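Local coordinates for Tol-Pal system protein TolB (Acinetobacter baumannii, PDB 7MX5) that probably acts in the periplasm as part of the Tol-Pal system, which supports outer membrane invagination during cell division and maintains outer membrane integrity, at residues N26-I31 against R111-M116; V117-Y122 against D131-I136. All blocks are in the same frame, centred on the assembly; numbering follows the deposited sequence.

Both contacts are largely buried and share helix 110-126, with centres about 10 Å apart. Contact 1 uses the first half of that helix and lies within the N-terminal alpha/beta domain, where the helix meets the beginning of helix 29-37; no hydrogen bond crosses it, and aliphatic branches do the touching. Contact 2 takes up the next turns and faces the linker that runs from the helix to strand 135-141 of the beta-propeller, so it lies where the two domains join. There a carboxylate gripping backbone N-H groups carries most of the chemistry. The contacts adjoin at S133, whose OG packs against the backbone of H115 and M116.

Contact 1 of 2, residues N26-I31 against R111-M116; sequences NGLYPI and RQAGHM
I31 and L28 push their methyl groups against the helix backbone at G114, where the two CA atoms of I31 and G114 come within 5.6 Å. L28 CD2 lies 3.3 Å from G114 N and also touches A113 CB at 4.0 Å. I31 uses two branches: CG2, anti to the backbone N, packs over G114 CA at 4.1 Å, while CG1 and CD1 reach toward R111. With no side chain at G114, both residues can settle directly on the helix main chain. Here the start of helix 29-37 packs on helix 110-126, beside the mixed sheet of the N-terminal domain: L28 also rests on I76 of strand 70-78, and A113 on L103 and V105 of strand 96-105. Two polar side chains border the apolar patch. R111 starts out away from I31, but a bend (chi3 85°) turns NE back, and NH1 lies 3.5 Å from I31 CD1; its NH2 forms a salt bridge with D158. The H115 ring crosses the I31 side chain at about a right angle, CE1 lying 3.9 Å from I31 CG2. H115 ND1 is hydrogen-bonded to D35 OD2, one turn beyond I31, which ties the ring to helix 29-37.

Contact 2 of 2, residues V117-Y122 against D131-I136; sequences VSDAIY and DFSGRI
D119 holds the linker at F132 and S133 through both carboxylate oxygens. F132 N donates to OD1 of D119 at 2.8 Å, meeting the syn lone pair, although the bond is bent (N-H...O 135°). S133 N gives a straighter bond to D119 OD2 at 3.3 Å, on the syn side but 34° out of the carboxylate plane. Two weak bonds add to these, from S133 N to OD1 and from S133 OG to OD2 of D119, the latter 3.2 Å long. Apolar contact centres on the F132 ring. CG, anti to the carbonyl carbon (chi1 -54°), starts the ring toward S118; the F132 and D119 side chains pass each other running opposite ways, with D119 N in plane at the ring edge. CD2 of the ring packs on S118 CB at 3.5 Å, and CE2 on Y122 CB at 4.1 Å, one helical turn further on. The F132 side chain also touches D35 and R38, so it lies against both helix 29-37 and helix 110-126. The linker continues into strand 135-141, which pairs with the C-terminal strand 391-397 in a propeller sheet. D131 OD1, a like charge 5.7 Å from D119 OD2, might favour protonation of D119; D131 OD2 itself accepts a hydrogen bond from N356 N. The backbone N-H groups directed at the D119 carboxylate would instead favour its ionised form and fix the linker.

Contact 1 of 2, residues N26-I31 against R111-M116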
loop_
_atom_site.group_PDB
_atom_site.type_symbol
_atom_site.label_atom_id
_atom_site.label_comp_id
_atom_site.label_asym_id
_atom_site.label_seq_id
_atom_site.Cartn_x
_atom_site.Cartn_y
_atom_site.Cartn_z
ATOM N N ASN A 26 -6.348 26.728 -6.955
ATOM C CA ASN A 26 -4.898 26.683 -6.832
ATOM C C ASN A 26 -4.275 25.535 -7.612
ATOM O O ASN A 26 -3.058 25.337 -7.530
ATOM C CB ASN A 26 -4.509 26.566 -5.355
ATOM C CG ASN A 26 -3.273 27.364 -5.008
ATOM O OD1 ASN A 26 -2.798 28.175 -5.802
ATOM N ND2 ASN A 26 -2.738 27.134 -3.814
ATOM N N GLY A 27 -5.068 24.787 -8.373
ATOM C CA GLY A 27 -4.643 23.495 -8.869
ATOM C C GLY A 27 -5.066 22.347 -7.984
ATOM O O GLY A 27 -4.509 21.250 -8.099
ATOM N N LEU A 28 -6.043 22.570 -7.104
ATOM C CA LEU A 28 -6.442 21.585 -6.107
ATOM C C LEU A 28 -7.454 20.595 -6.668
ATOM O O LEU A 28 -7.276 19.378 -6.549
ATOM C CB LEU A 28 -7.016 22.303 -4.882
ATOM C CG LEU A 28 -7.194 21.572 -3.549
ATOM C CD1 LEU A 28 -8.508 20.801 -3.495
ATOM C CD2 LEU A 28 -6.023 20.653 -3.288
ATOM N N TYR A 29 -8.525 21.103 -7.278
ATOM C CA TYR A 29 -9.615 20.230 -7.697
ATOM C C TYR A 29 -9.239 19.213 -8.776
ATOM O O TYR A 29 -9.835 18.122 -8.764
ATOM C CB TYR A 29 -10.824 21.086 -8.124
ATOM C CG TYR A 29 -10.858 21.537 -9.570
ATOM C CD1 TYR A 29 -11.364 20.714 -10.571
ATOM C CD2 TYR A 29 -10.414 22.801 -9.929
ATOM C CE1 TYR A 29 -11.401 21.130 -11.888
ATOM C CE2 TYR A 29 -10.446 23.226 -11.242
ATOM C CZ TYR A 29 -10.941 22.388 -12.217
ATOM O OH TYR A 29 -10.977 22.812 -13.525
ATOM N N PRO A 30 -8.313 19.471 -9.712
ATOM C CA PRO A 30 -7.913 18.379 -10.617
ATOM C C PRO A 30 -7.293 17.203 -9.886
ATOM O O PRO A 30 -7.486 16.054 -10.303
ATOM C CB PRO A 30 -6.909 19.045 -11.570
ATOM C CG PRO A 30 -7.131 20.492 -11.447
ATOM C CD PRO A 30 -7.682 20.750 -10.088
ATOM N N ILE A 31 -6.557 17.457 -8.803
ATOM C CA ILE A 31 -6.020 16.367 -7.995
ATOM C C ILE A 31 -7.151 15.584 -7.339
ATOM O O ILE A 31 -7.121 14.348 -7.284
ATOM C CB ILE A 31 -5.031 16.918 -6.951
ATOM C CG1 ILE A 31 -3.791 17.491 -7.639
ATOM C CG2 ILE A 31 -4.641 15.836 -5.954
ATOM C CD1 ILE A 31 -2.883 18.270 -6.711
ATOM N N ARG A 111 -0.583 18.882 -2.972
ATOM C CA ARG A 111 -0.948 17.504 -3.287
ATOM C C ARG A 111 -1.485 16.772 -2.064
ATOM O O ARG A 111 -2.388 15.937 -2.189
ATOM C CB ARG A 111 0.252 16.760 -3.874
ATOM C CG ARG A 111 0.505 17.064 -5.344
ATOM C CD ARG A 111 1.271 15.937 -6.027
ATOM N NE ARG A 111 0.398 14.864 -6.492
ATOM C CZ ARG A 111 -0.451 14.965 -7.506
ATOM N NH1 ARG A 111 -0.570 16.084 -8.202
ATOM N NH2 ARG A 111 -1.197 13.914 -7.834
ATOM N N GLN A 112 -0.949 17.070 -0.877
ATOM C CA GLN A 112 -1.475 16.459 0.339
ATOM C C GLN A 112 -2.866 16.983 0.672
ATOM O O GLN A 112 -3.681 16.248 1.240
ATOM C CB GLN A 112 -0.515 16.698 1.508
ATOM C CG GLN A 112 -0.477 18.134 2.002
ATOM C CD GLN A 112 -0.029 18.254 3.445
ATOM O OE1 GLN A 112 1.080 17.853 3.798
ATOM N NE2 GLN A 112 -0.891 18.812 4.286
ATOM N N ALA A 113 -3.161 18.236 0.319
ATOM C CA ALA A 113 -4.477 18.794 0.605
ATOM C C ALA A 113 -5.546 18.157 -0.272
ATOM O O ALA A 113 -6.652 17.863 0.200
ATOM C CB ALA A 113 -4.459 20.311 0.416
ATOM N N GLY A 114 -5.238 17.936 -1.551
ATOM C CA GLY A 114 -6.192 17.273 -2.425
ATOM C C GLY A 114 -6.463 15.843 -2.007
ATOM O O GLY A 114 -7.596 15.364 -2.095
ATOM N N HIS A 115 -5.426 15.142 -1.543
ATOM C CA HIS A 115 -5.620 13.783 -1.054
ATOM C C HIS A 115 -6.439 13.763 0.230
ATOM O O HIS A 115 -7.183 12.808 0.472
ATOM C CB HIS A 115 -4.265 13.106 -0.841
ATOM C CG HIS A 115 -3.473 12.935 -2.102
ATOM N ND1 HIS A 115 -4.065 12.817 -3.341
ATOM C CD2 HIS A 115 -2.138 12.862 -2.313
ATOM C CE1 HIS A 115 -3.128 12.679 -4.262
ATOM N NE2 HIS A 115 -1.950 12.702 -3.665
ATOM N N MET A 116 -6.322 14.805 1.058
ATOM C CA MET A 116 -7.138 14.887 2.264
ATOM C C MET A 116 -8.602 15.128 1.918
ATOM O O MET A 116 -9.498 14.487 2.480
ATOM C CB MET A 116 -6.614 15.992 3.182
ATOM C CG MET A 116 -5.333 15.639 3.916
ATOM S SD MET A 116 -4.340 17.092 4.304
ATOM C CE MET A 116 -4.564 17.195 6.078
#

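Contact 2 of 2, residues V117-Y122 against D131-I136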
loop_
_atom_site.group_PDB
_atom_site.type_symbol
_atom_site.label_atom_id
_atom_site.label_comp_id
_atom_site.label_asym_id
_atom_site.label_seq_id
_atom_site.Cartn_x
_atom_site.Cartn_y
_atom_site.Cartn_z
ATOM N N VAL A 117 -8.862 16.058 0.995
ATOM C CA VAL A 117 -10.230 16.312 0.554
ATOM C C VAL A 117 -10.833 15.054 -0.054
ATOM O O VAL A 117 -11.979 14.689 0.238
ATOM C CB VAL A 117 -10.261 17.491 -0.437
ATOM C CG1 VAL A 117 -11.649 17.649 -1.037
ATOM C CG2 VAL A 117 -9.821 18.774 0.252
ATOM N N SER A 118 -10.067 14.364 -0.901
ATOM C CA SER A 118 -10.555 13.132 -1.511
ATOM C C SER A 118 -10.754 12.033 -0.477
ATOM O O SER A 118 -11.675 11.218 -0.613
ATOM C CB SER A 118 -9.586 12.669 -2.596
ATOM O OG SER A 118 -9.269 13.728 -3.483
ATOM N N ASP A 119 -9.906 11.987 0.553
ATOM C CA ASP A 119 -10.088 11.006 1.618
ATOM C C ASP A 119 -11.395 11.245 2.363
ATOM O O ASP A 119 -12.082 10.292 2.751
ATOM C CB ASP A 119 -8.905 11.052 2.586
ATOM C CG ASP A 119 -7.758 10.162 2.149
ATOM O OD1 ASP A 119 -7.816 9.618 1.028
ATOM O OD2 ASP A 119 -6.796 10.005 2.931
ATOM N N ALA A 120 -11.756 12.513 2.570
ATOM C CA ALA A 120 -13.001 12.825 3.262
ATOM C C ALA A 120 -14.211 12.517 2.390
ATOM O O ALA A 120 -15.245 12.057 2.892
ATOM C CB ALA A 120 -13.009 14.290 3.697
ATOM N N ILE A 121 -14.106 12.768 1.082
ATOM C CA ILE A 121 -15.200 12.444 0.170
ATOM C C ILE A 121 -15.428 10.939 0.132
ATOM O O ILE A 121 -16.569 10.466 0.177
ATOM C CB ILE A 121 -14.909 13.006 -1.235
ATOM C CG1 ILE A 121 -14.876 14.536 -1.205
ATOM C CG2 ILE A 121 -15.945 12.513 -2.235
ATOM C CD1 ILE A 121 -14.504 15.162 -2.533
ATOM N N TYR A 122 -14.342 10.165 0.053
ATOM C CA TYR A 122 -14.455 8.711 0.018
ATOM C C TYR A 122 -15.108 8.175 1.285
ATOM O O TYR A 122 -15.989 7.310 1.222
ATOM C CB TYR A 122 -13.068 8.097 -0.178
ATOM C CG TYR A 122 -13.048 6.594 -0.343
ATOM C CD1 TYR A 122 -13.156 6.014 -1.599
ATOM C CD2 TYR A 122 -12.899 5.757 0.754
ATOM C CE1 TYR A 122 -13.129 4.641 -1.756
ATOM C CE2 TYR A 122 -12.872 4.383 0.608
ATOM C CZ TYR A 122 -12.987 3.830 -0.650
ATOM O OH TYR A 122 -12.960 2.463 -0.802
ATOM N N ASP A 131 -7.655 6.330 1.348
ATOM C CA ASP A 131 -6.235 6.003 1.342
ATOM C C ASP A 131 -5.469 6.775 0.273
ATOM O O ASP A 131 -4.364 6.369 -0.102
ATOM C CB ASP A 131 -6.026 4.498 1.157
ATOM C CG ASP A 131 -5.871 3.768 2.476
ATOM O OD1 ASP A 131 -5.659 4.437 3.509
ATOM O OD2 ASP A 131 -5.959 2.523 2.481
ATOM N N PHE A 132 -6.031 7.876 -0.232
ATOM C CA PHE A 132 -5.281 8.718 -1.158
ATOM C C PHE A 132 -4.123 9.405 -0.448
ATOM O O PHE A 132 -3.043 9.574 -1.026
ATOM C CB PHE A 132 -6.212 9.739 -1.808
ATOM C CG PHE A 132 -7.410 9.121 -2.462
ATOM C CD1 PHE A 132 -7.260 8.293 -3.562
ATOM C CD2 PHE A 132 -8.683 9.351 -1.969
ATOM C CE1 PHE A 132 -8.357 7.715 -4.162
ATOM C CE2 PHE A 132 -9.786 8.776 -2.568
ATOM C CZ PHE A 132 -9.622 7.957 -3.666
ATOM N N SER A 133 -4.329 9.806 0.802
ATOM C CA SER A 133 -3.221 10.173 1.664
ATOM C C SER A 133 -2.523 8.910 2.154
ATOM O O SER A 133 -3.151 7.869 2.366
ATOM C CB SER A 133 -3.705 11.003 2.853
ATOM O OG SER A 133 -4.420 12.147 2.418
ATOM N N GLY A 134 -1.212 9.007 2.325
ATOM C CA GLY A 134 -0.395 7.870 2.694
ATOM C C GLY A 134 0.768 7.688 1.740
ATOM O O GLY A 134 0.853 8.307 0.682
ATOM N N ARG A 135 1.674 6.804 2.146
ATOM C CA ARG A 135 2.926 6.606 1.437
ATOM C C ARG A 135 3.132 5.130 1.127
ATOM O O ARG A 135 2.627 4.252 1.832
ATOM C CB ARG A 135 4.108 7.143 2.252
ATOM C CG ARG A 135 3.922 8.579 2.717
ATOM C CD ARG A 135 4.425 9.561 1.675
ATOM N NE ARG A 135 5.881 9.620 1.658
ATOM C CZ ARG A 135 6.596 10.304 0.776
ATOM N NH1 ARG A 135 6.020 11.001 -0.190
ATOM N NH2 ARG A 135 7.922 10.286 0.864
ATOM N N ILE A 136 3.878 4.869 0.056
ATOM C CA ILE A 136 4.225 3.519 -0.366
ATOM C C ILE A 136 5.726 3.464 -0.596
ATOM O O ILE A 136 6.275 4.284 -1.342
ATOM C CB ILE A 136 3.472 3.101 -1.644
ATOM C CG1 ILE A 136 1.958 3.158 -1.424
ATOM C CG2 ILE A 136 3.899 1.707 -2.083
ATOM C CD1 ILE A 136 1.151 2.695 -2.617
#